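Local atomic coordinates of probable leucine/isoleucine/valine-binding protein (Rhodopirellula baltica, PDB entry 4KV7), a protein that probably binds leucine, isoleucine, valine or a related small ligand as a periplasmic binding protein, although its true ligand is not established. Residues 233-247 with 259-271. The protein carries 1 engineered substitution. Residues are numbered along the deposited sequence; the frame is centred on the assembly and turned at random.
Sequences IRMARMNNFNPQFLA and SLGDLANGIVATQ
V268 N donates to F245 O, A247 N to V268 O, and T270 N to A247 O. These three backbone bonds zip strand 244-247 to strand 268-271 in parallel. The strand axes come within 4.5 Å and run 20° apart. L246 pairs with V268 on one face of the sheet, and A247 with A269 on the other.

The entry to the pairing is held by a side-chain amide. Q244 has CG anti to its backbone N (chi1 175°) and bends at chi2, which brings NE2 to the turn that precedes strand 268-271. NE2 then gives an almost straight bond to G266 O (2.9 Å, 171° at the hydrogen). It also donates to F245 O, from above that carbonyl's plane. Both acceptors lie in the amide plane, and the two bonds together restrain its rotation. A water donates to both Q244 OE1 and G266 O.

Two arginines of helix 226-238 reach the end of helix 253-260 and the 3-10 segment after it. R234 NH2 donates to S259 O at 2.9 Å, in the carbonyl plane, while L260 CD2 lies over one face of the guanidinium. R237 NH1 donates to L263 O at 3.1 Å, with the oxygen tilted out of the guanidinium plane. Its NH2 is held by N242 OD1, and F245 CE2 lies over one guanidinium face, offset toward its rim.

Apolar side chains pack between helix 226-238 and the sheet. I233 CD1 and I267 CD1 meet tip to tip, tightly, at 3.5 Å. The I233 and L260 side chains cross at about a right angle and touch through their CD1 atoms, and I233 CG1 lies over the centre of the F245 ring.

Strand 244-247, helix 253-260 and strand 268-271 form a beta-alpha-beta unit, with helix 226-238 packed beside its crossover, as in the alpha/beta lobes of periplasmic binding proteins.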
ATOM      1  N   ILE A 233      -0.163  14.328  14.846  1.00 13.42           N
ATOM      2  CA  ILE A 233      -0.700  15.580  14.322  1.00 15.03           C
ATOM      3  C   ILE A 233      -1.488  16.353  15.375  1.00 16.41           C
ATOM      4  O   ILE A 233      -1.323  17.572  15.508  1.00 17.52           O
ATOM      5  CB  ILE A 233      -1.531  15.345  13.066  1.00 15.28           C
ATOM      6  CG1 ILE A 233      -0.591  14.947  11.926  1.00 14.31           C
ATOM      7  CG2 ILE A 233      -2.321  16.600  12.695  1.00 18.18           C
ATOM      8  CD1 ILE A 233      -1.287  14.336  10.743  1.00 21.50           C
ATOM      9  N   ARG A 234      -2.319  15.654  16.146  1.00 15.17           N
ATOM     10  CA  ARG A 234      -3.062  16.298  17.223  1.00 17.42           C
ATOM     11  C   ARG A 234      -2.115  16.923  18.235  1.00 16.45           C
ATOM     12  O   ARG A 234      -2.313  18.057  18.671  1.00 18.34           O
ATOM     13  CB  ARG A 234      -3.968  15.293  17.941  1.00 19.69           C
ATOM     14  CG  ARG A 234      -5.235  14.946  17.186  1.00 20.96           C
ATOM     15  CD  ARG A 234      -6.234  14.204  18.065  1.00 23.51           C
ATOM     16  NE  ARG A 234      -7.405  13.778  17.301  1.00 28.22           N
ATOM     17  CZ  ARG A 234      -8.471  14.538  17.071  1.00 30.05           C
ATOM     18  NH1 ARG A 234      -8.530  15.777  17.548  1.00 35.55           N
ATOM     19  NH2 ARG A 234      -9.485  14.057  16.359  1.00 30.23           N
HETATM   20  N   MSE A 235      -1.089  16.169  18.616  1.00 16.07           N
HETATM   21  CA  MSE A 235      -0.136  16.636  19.616  1.00 17.54           C
HETATM   22  C   MSE A 235       0.748  17.761  19.116  1.00 17.24           C
HETATM   23  O   MSE A 235       1.091  18.672  19.871  1.00 19.05           O
HETATM   24  CB  MSE A 235       0.719  15.480  20.111  1.00 18.47           C
HETATM   25  CG  MSE A 235      -0.053  14.535  20.990  1.00 22.64           C
HETATM   26 SE   MSE A 235       1.090  13.268  21.909  1.00 46.76          SE
HETATM   27  CE  MSE A 235       2.719  14.256  21.913  1.00 16.51           C
ATOM     28  N   ALA A 236       1.127  17.694  17.850  1.00 16.59           N
ATOM     29  CA  ALA A 236       1.895  18.772  17.247  1.00 16.68           C
ATOM     30  C   ALA A 236       1.116  20.075  17.366  1.00 20.32           C
ATOM     31  O   ALA A 236       1.649  21.082  17.824  1.00 19.30           O
ATOM     32  CB  ALA A 236       2.183  18.454  15.791  1.00 16.21           C
ATOM     33  N   ARG A 237      -0.153  20.047  16.971  1.00 22.03           N
ATOM     34  CA  ARG A 237      -0.961  21.261  16.977  1.00 25.61           C
ATOM     35  C   ARG A 237      -1.179  21.783  18.409  1.00 22.97           C
ATOM     36  O   ARG A 237      -1.237  22.995  18.631  1.00 26.05           O
ATOM     37  CB  ARG A 237      -2.273  21.052  16.197  1.00 28.39           C
ATOM     38  CG  ARG A 237      -2.062  20.559  14.744  1.00 35.95           C
ATOM     39  CD  ARG A 237      -3.253  20.864  13.820  1.00 34.82           C
ATOM     40  NE  ARG A 237      -3.265  20.037  12.610  1.00 36.16           N
ATOM     41  CZ  ARG A 237      -2.596  20.319  11.493  1.00 31.45           C
ATOM     42  NH1 ARG A 237      -2.676  19.506  10.447  1.00 37.77           N
ATOM     43  NH2 ARG A 237      -1.845  21.410  11.419  1.00 35.76           N
HETATM   44  N   MSE A 238      -1.252  20.873  19.382  1.00 21.93           N
HETATM   45  CA  MSE A 238      -1.349  21.250  20.795  1.00 27.68           C
HETATM   46  C   MSE A 238      -0.039  21.850  21.305  1.00 22.71           C
HETATM   47  O   MSE A 238      -0.042  22.672  22.219  1.00 26.68           O
HETATM   48  CB  MSE A 238      -1.715  20.038  21.661  1.00 24.78           C
HETATM   49  CG  MSE A 238      -3.069  19.414  21.350  1.00 33.26           C
HETATM   50 SE   MSE A 238      -4.587  20.432  22.005  0.33 43.34          SE
HETATM   51  CE  MSE A 238      -4.167  20.358  23.904  1.00 39.77           C
ATOM     52  N   ASN A 239       1.073  21.419  20.714  1.00 23.13           N
ATOM     53  CA  ASN A 239       2.404  21.895  21.083  1.00 24.24           C
ATOM     54  C   ASN A 239       2.879  23.066  20.227  1.00 24.09           C
ATOM     55  O   ASN A 239       4.084  23.340  20.153  1.00 24.60           O
ATOM     56  CB  ASN A 239       3.434  20.760  21.009  1.00 25.19           C
ATOM     57  CG  ASN A 239       3.421  19.874  22.241  1.00 28.91           C
ATOM     58  OD1 ASN A 239       2.677  18.896  22.311  1.00 29.47           O
ATOM     59  ND2 ASN A 239       4.251  20.209  23.219  1.00 29.63           N
ATOM     60  N   ASN A 240       1.938  23.740  19.572  1.00 22.63           N
ATOM     61  CA  ASN A 240       2.228  24.962  18.820  1.00 24.63           C
ATOM     62  C   ASN A 240       3.113  24.716  17.595  1.00 25.60           C
ATOM     63  O   ASN A 240       3.963  25.542  17.255  1.00 25.49           O
ATOM     64  CB  ASN A 240       2.839  26.025  19.751  1.00 25.63           C
ATOM     65  CG  ASN A 240       2.804  27.421  19.158  1.00 30.62           C
ATOM     66  OD1 ASN A 240       2.066  27.685  18.208  1.00 40.57           O
ATOM     67  ND2 ASN A 240       3.606  28.324  19.718  1.00 29.85           N
ATOM     68  N   PHE A 241       2.896  23.583  16.931  1.00 22.16           N
ATOM     69  CA  PHE A 241       3.714  23.188  15.790  1.00 21.02           C
ATOM     70  C   PHE A 241       2.821  22.786  14.623  1.00 19.64           C
ATOM     71  O   PHE A 241       2.091  21.800  14.713  1.00 21.88           O
ATOM     72  CB  PHE A 241       4.608  22.016  16.195  1.00 19.35           C
ATOM     73  CG  PHE A 241       5.511  21.514  15.102  1.00 20.50           C
ATOM     74  CD1 PHE A 241       6.326  22.383  14.387  1.00 22.72           C
ATOM     75  CD2 PHE A 241       5.584  20.158  14.829  1.00 22.51           C
ATOM     76  CE1 PHE A 241       7.168  21.904  13.394  1.00 23.38           C
ATOM     77  CE2 PHE A 241       6.425  19.675  13.842  1.00 22.00           C
ATOM     78  CZ  PHE A 241       7.222  20.555  13.130  1.00 23.83           C
ATOM     79  N   ASN A 242       2.889  23.541  13.529  1.00 20.39           N
ATOM     80  CA  ASN A 242       2.015  23.313  12.383  1.00 22.98           C
ATOM     81  C   ASN A 242       2.748  23.289  11.038  1.00 20.97           C
ATOM     82  O   ASN A 242       2.520  24.142  10.178  1.00 22.75           O
ATOM     83  CB  ASN A 242       0.895  24.360  12.350  1.00 25.54           C
ATOM     84  CG  ASN A 242      -0.031  24.267  13.553  1.00 30.69           C
ATOM     85  OD1 ASN A 242      -0.958  23.455  13.573  1.00 33.12           O
ATOM     86  ND2 ASN A 242       0.212  25.100  14.557  1.00 31.68           N
ATOM     87  N   PRO A 243       3.626  22.301  10.839  1.00 18.47           N
ATOM     88  CA  PRO A 243       4.318  22.187   9.556  1.00 16.96           C
ATOM     89  C   PRO A 243       3.369  21.637   8.504  1.00 17.16           C
ATOM     90  O   PRO A 243       2.250  21.241   8.835  1.00 18.67           O
ATOM     91  CB  PRO A 243       5.375  21.129   9.848  1.00 16.62           C
ATOM     92  CG  PRO A 243       4.670  20.205  10.819  1.00 15.62           C
ATOM     93  CD  PRO A 243       3.903  21.150  11.719  1.00 17.44           C
ATOM     94  N   GLN A 244       3.807  21.590   7.254  1.00 16.27           N
ATOM     95  CA  GLN A 244       3.084  20.819   6.255  1.00 16.03           C
ATOM     96  C   GLN A 244       3.321  19.341   6.528  1.00 13.97           C
ATOM     97  O   GLN A 244       4.462  18.880   6.496  1.00 14.74           O
ATOM     98  CB  GLN A 244       3.586  21.163   4.856  1.00 16.38           C
ATOM     99  CG  GLN A 244       2.973  20.309   3.760  1.00 17.07           C
ATOM    100  CD  GLN A 244       1.489  20.568   3.585  1.00 16.85           C
ATOM    101  OE1 GLN A 244       1.084  21.665   3.215  1.00 19.81           O
ATOM    102  NE2 GLN A 244       0.670  19.548   3.827  1.00 15.82           N
ATOM    103  N   PHE A 245       2.251  18.597   6.799  1.00 13.28           N
ATOM    104  CA  PHE A 245       2.347  17.153   6.984  1.00 12.29           C
ATOM    105  C   PHE A 245       2.098  16.458   5.660  1.00 11.69           C
ATOM    106  O   PHE A 245       1.198  16.848   4.913  1.00 13.79           O
ATOM    107  CB  PHE A 245       1.338  16.671   8.030  1.00 13.46           C
ATOM    108  CG  PHE A 245       1.677  17.085   9.433  1.00 13.60           C
ATOM    109  CD1 PHE A 245       2.716  16.465  10.110  1.00 14.22           C
ATOM    110  CD2 PHE A 245       0.967  18.088  10.072  1.00 15.53           C
ATOM    111  CE1 PHE A 245       3.038  16.825  11.396  1.00 15.57           C
ATOM    112  CE2 PHE A 245       1.286  18.455  11.365  1.00 16.41           C
ATOM    113  CZ  PHE A 245       2.327  17.819  12.026  1.00 17.18           C
ATOM    114  N   LEU A 246       2.897  15.440   5.373  1.00 10.77           N
ATOM    115  CA  LEU A 246       2.719  14.638   4.162  1.00 10.64           C
ATOM    116  C   LEU A 246       2.731  13.170   4.538  1.00 12.08           C
ATOM    117  O   LEU A 246       3.696  12.691   5.134  1.00 17.55           O
ATOM    118  CB  LEU A 246       3.835  14.882   3.144  1.00 12.53           C
ATOM    119  CG  LEU A 246       4.028  16.332   2.693  1.00 11.78           C
ATOM    120  CD1 LEU A 246       5.086  17.055   3.528  1.00 13.21           C
ATOM    121  CD2 LEU A 246       4.381  16.389   1.214  1.00 14.69           C
ATOM    122  N   ALA A 247       1.682  12.443   4.168  1.00  9.73           N
ATOM    123  CA  ALA A 247       1.537  11.035   4.520  1.00  9.71           C
ATOM    124  C   ALA A 247       1.830  10.165   3.310  1.00  8.83           C
ATOM    125  O   ALA A 247       1.307  10.415   2.216  1.00  9.52           O
ATOM    126  CB  ALA A 247       0.127  10.777   5.005  1.00 10.43           C
ATOM    127  N   SER A 259     -10.166   9.901  11.525  1.00 17.94           N
ATOM    128  CA  SER A 259      -9.708  10.084  12.897  1.00 18.16           C
ATOM    129  C   SER A 259      -9.532  11.556  13.253  1.00 18.34           C
ATOM    130  O   SER A 259      -9.884  11.982  14.354  1.00 20.07           O
ATOM    131  CB  SER A 259      -8.391   9.337  13.118  1.00 18.23           C
ATOM    132  OG  SER A 259      -7.912   9.578  14.434  1.00 22.06           O
ATOM    133  N   LEU A 260      -8.984  12.330  12.323  1.00 18.21           N
ATOM    134  CA  LEU A 260      -8.619  13.714  12.611  1.00 17.94           C
ATOM    135  C   LEU A 260      -9.713  14.735  12.361  1.00 20.43           C
ATOM    136  O   LEU A 260      -9.680  15.826  12.936  1.00 21.37           O
ATOM    137  CB  LEU A 260      -7.395  14.118  11.793  1.00 17.66           C
ATOM    138  CG  LEU A 260      -6.062  13.570  12.282  1.00 16.30           C
ATOM    139  CD1 LEU A 260      -4.974  13.912  11.280  1.00 15.76           C
ATOM    140  CD2 LEU A 260      -5.731  14.133  13.650  1.00 17.81           C
ATOM    141  N   GLY A 261     -10.671  14.401  11.501  1.00 18.99           N
ATOM    142  CA  GLY A 261     -11.700  15.351  11.114  1.00 22.29           C
ATOM    143  C   GLY A 261     -11.107  16.615  10.513  1.00 24.10           C
ATOM    144  O   GLY A 261     -10.256  16.544   9.625  1.00 24.43           O
ATOM    145  N   ASP A 262     -11.537  17.770  11.016  1.00 27.70           N
ATOM    146  CA  ASP A 262     -11.059  19.068  10.534  1.00 26.69           C
ATOM    147  C   ASP A 262      -9.538  19.225  10.611  1.00 23.50           C
ATOM    148  O   ASP A 262      -8.947  20.001   9.863  1.00 24.71           O
ATOM    149  CB  ASP A 262     -11.725  20.207  11.320  1.00 30.99           C
ATOM    150  CG  ASP A 262     -13.228  20.249  11.128  1.00 37.61           C
ATOM    151  OD1 ASP A 262     -13.695  19.869  10.035  1.00 45.27           O
ATOM    152  OD2 ASP A 262     -13.939  20.662  12.069  1.00 42.76           O
ATOM    153  N   LEU A 263      -8.910  18.481  11.515  1.00 20.51           N
ATOM    154  CA  LEU A 263      -7.479  18.608  11.740  1.00 21.99           C
ATOM    155  C   LEU A 263      -6.675  17.992  10.597  1.00 20.44           C
ATOM    156  O   LEU A 263      -5.462  18.187  10.505  1.00 23.02           O
ATOM    157  CB  LEU A 263      -7.081  17.961  13.070  1.00 22.55           C
ATOM    158  CG  LEU A 263      -7.360  18.724  14.372  1.00 27.94           C
ATOM    159  CD1 LEU A 263      -8.833  19.071  14.557  1.00 34.92           C
ATOM    160  CD2 LEU A 263      -6.848  17.930  15.565  1.00 31.60           C
ATOM    161  N   ALA A 264      -7.349  17.241   9.727  1.00 18.94           N
ATOM    162  CA  ALA A 264      -6.698  16.650   8.558  1.00 20.48           C
ATOM    163  C   ALA A 264      -6.693  17.603   7.368  1.00 16.79           C
ATOM    164  O   ALA A 264      -6.015  17.346   6.374  1.00 17.26           O
ATOM    165  CB  ALA A 264      -7.361  15.329   8.179  1.00 20.64           C
ATOM    166  N   ASN A 265      -7.455  18.688   7.465  1.00 17.50           N
ATOM    167  CA  ASN A 265      -7.542  19.668   6.387  1.00 18.06           C
ATOM    168  C   ASN A 265      -6.169  20.253   6.080  1.00 19.77           C
ATOM    169  O   ASN A 265      -5.529  20.857   6.944  1.00 20.92           O
ATOM    170  CB  ASN A 265      -8.524  20.783   6.763  1.00 20.70           C
ATOM    171  CG  ASN A 265      -9.015  21.574   5.559  1.00 23.06           C
ATOM    172  OD1 ASN A 265      -8.370  21.610   4.513  1.00 23.58           O
ATOM    173  ND2 ASN A 265     -10.166  22.223   5.709  1.00 28.74           N
ATOM    174  N   GLY A 266      -5.710  20.054   4.849  1.00 16.31           N
ATOM    175  CA  GLY A 266      -4.424  20.585   4.439  1.00 17.29           C
ATOM    176  C   GLY A 266      -3.322  19.545   4.343  1.00 16.15           C
ATOM    177  O   GLY A 266      -2.265  19.818   3.774  1.00 16.26           O
ATOM    178  N   ILE A 267      -3.556  18.355   4.885  1.00 13.89           N
ATOM    179  CA  ILE A 267      -2.577  17.279   4.782  1.00 13.12           C
ATOM    180  C   ILE A 267      -2.492  16.784   3.343  1.00 12.08           C
ATOM    181  O   ILE A 267      -3.510  16.640   2.665  1.00 13.18           O
ATOM    182  CB  ILE A 267      -2.943  16.106   5.709  1.00 14.25           C
ATOM    183  CG1 ILE A 267      -2.849  16.546   7.170  1.00 17.16           C
ATOM    184  CG2 ILE A 267      -2.030  14.918   5.473  1.00 14.48           C
ATOM    185  CD1 ILE A 267      -3.307  15.483   8.138  1.00 21.46           C
ATOM    186  N   VAL A 268      -1.273  16.533   2.869  1.00 11.00           N
ATOM    187  CA  VAL A 268      -1.060  15.950   1.547  1.00 11.57           C
ATOM    188  C   VAL A 268      -0.689  14.490   1.741  1.00 11.72           C
ATOM    189  O   VAL A 268       0.082  14.161   2.639  1.00 13.13           O
ATOM    190  CB  VAL A 268       0.054  16.694   0.787  1.00 12.94           C
ATOM    191  CG1 VAL A 268       0.447  15.962  -0.481  1.00 13.99           C
ATOM    192  CG2 VAL A 268      -0.390  18.121   0.467  1.00 14.14           C
ATOM    193  N   ALA A 269      -1.261  13.607   0.936  1.00 10.44           N
ATOM    194  CA  ALA A 269      -0.977  12.181   1.058  1.00 10.60           C
ATOM    195  C   ALA A 269      -0.754  11.592  -0.326  1.00 10.57           C
ATOM    196  O   ALA A 269      -1.610  11.724  -1.210  1.00 11.80           O
ATOM    197  CB  ALA A 269      -2.126  11.450   1.781  1.00 11.51           C
ATOM    198  N   THR A 270       0.386  10.935  -0.521  1.00  8.93           N
ATOM    199  CA  THR A 270       0.668  10.325  -1.805  1.00  9.73           C
ATOM    200  C   THR A 270       0.013   8.953  -1.894  1.00  9.12           C
ATOM    201  O   THR A 270       0.128   8.141  -0.971  1.00 10.01           O
ATOM    202  CB  THR A 270       2.175  10.212  -2.074  1.00  8.53           C
ATOM    203  OG1 THR A 270       2.838   9.683  -0.923  1.00  9.59           O
ATOM    204  CG2 THR A 270       2.767  11.571  -2.380  1.00 11.01           C
ATOM    205  N   GLN A 271      -0.656   8.694  -3.012  1.00  8.74           N
ATOM    206  CA  GLN A 271      -1.300   7.414  -3.260  1.00  8.58           C
ATOM    207  C   GLN A 271      -0.643   6.668  -4.407  1.00  8.44           C
ATOM    208  O   GLN A 271      -0.014   7.271  -5.285  1.00  9.29           O
ATOM    209  CB  GLN A 271      -2.787   7.617  -3.563  1.00  8.91           C
ATOM    210  CG  GLN A 271      -3.533   8.461  -2.530  1.00  9.84           C
ATOM    211  CD  GLN A 271      -3.354   7.950  -1.118  1.00  8.52           C
ATOM    212  OE1 GLN A 271      -3.520   6.765  -0.851  1.00  9.18           O
ATOM    213  NE2 GLN A 271      -3.013   8.842  -0.202  1.00  9.28           N
TER
HETATM  214  O   HOH W   1      -7.652  11.487  16.607  1.00 36.26           O
HETATM  215  O   HOH W   2     -10.942  16.344  15.218  1.00 46.86           O
HETATM  216  O   HOH W   3      -2.773  20.737   7.825  1.00 41.30           O
HETATM  217  O   HOH W   4      -1.398  21.859   2.059  1.00 20.94           O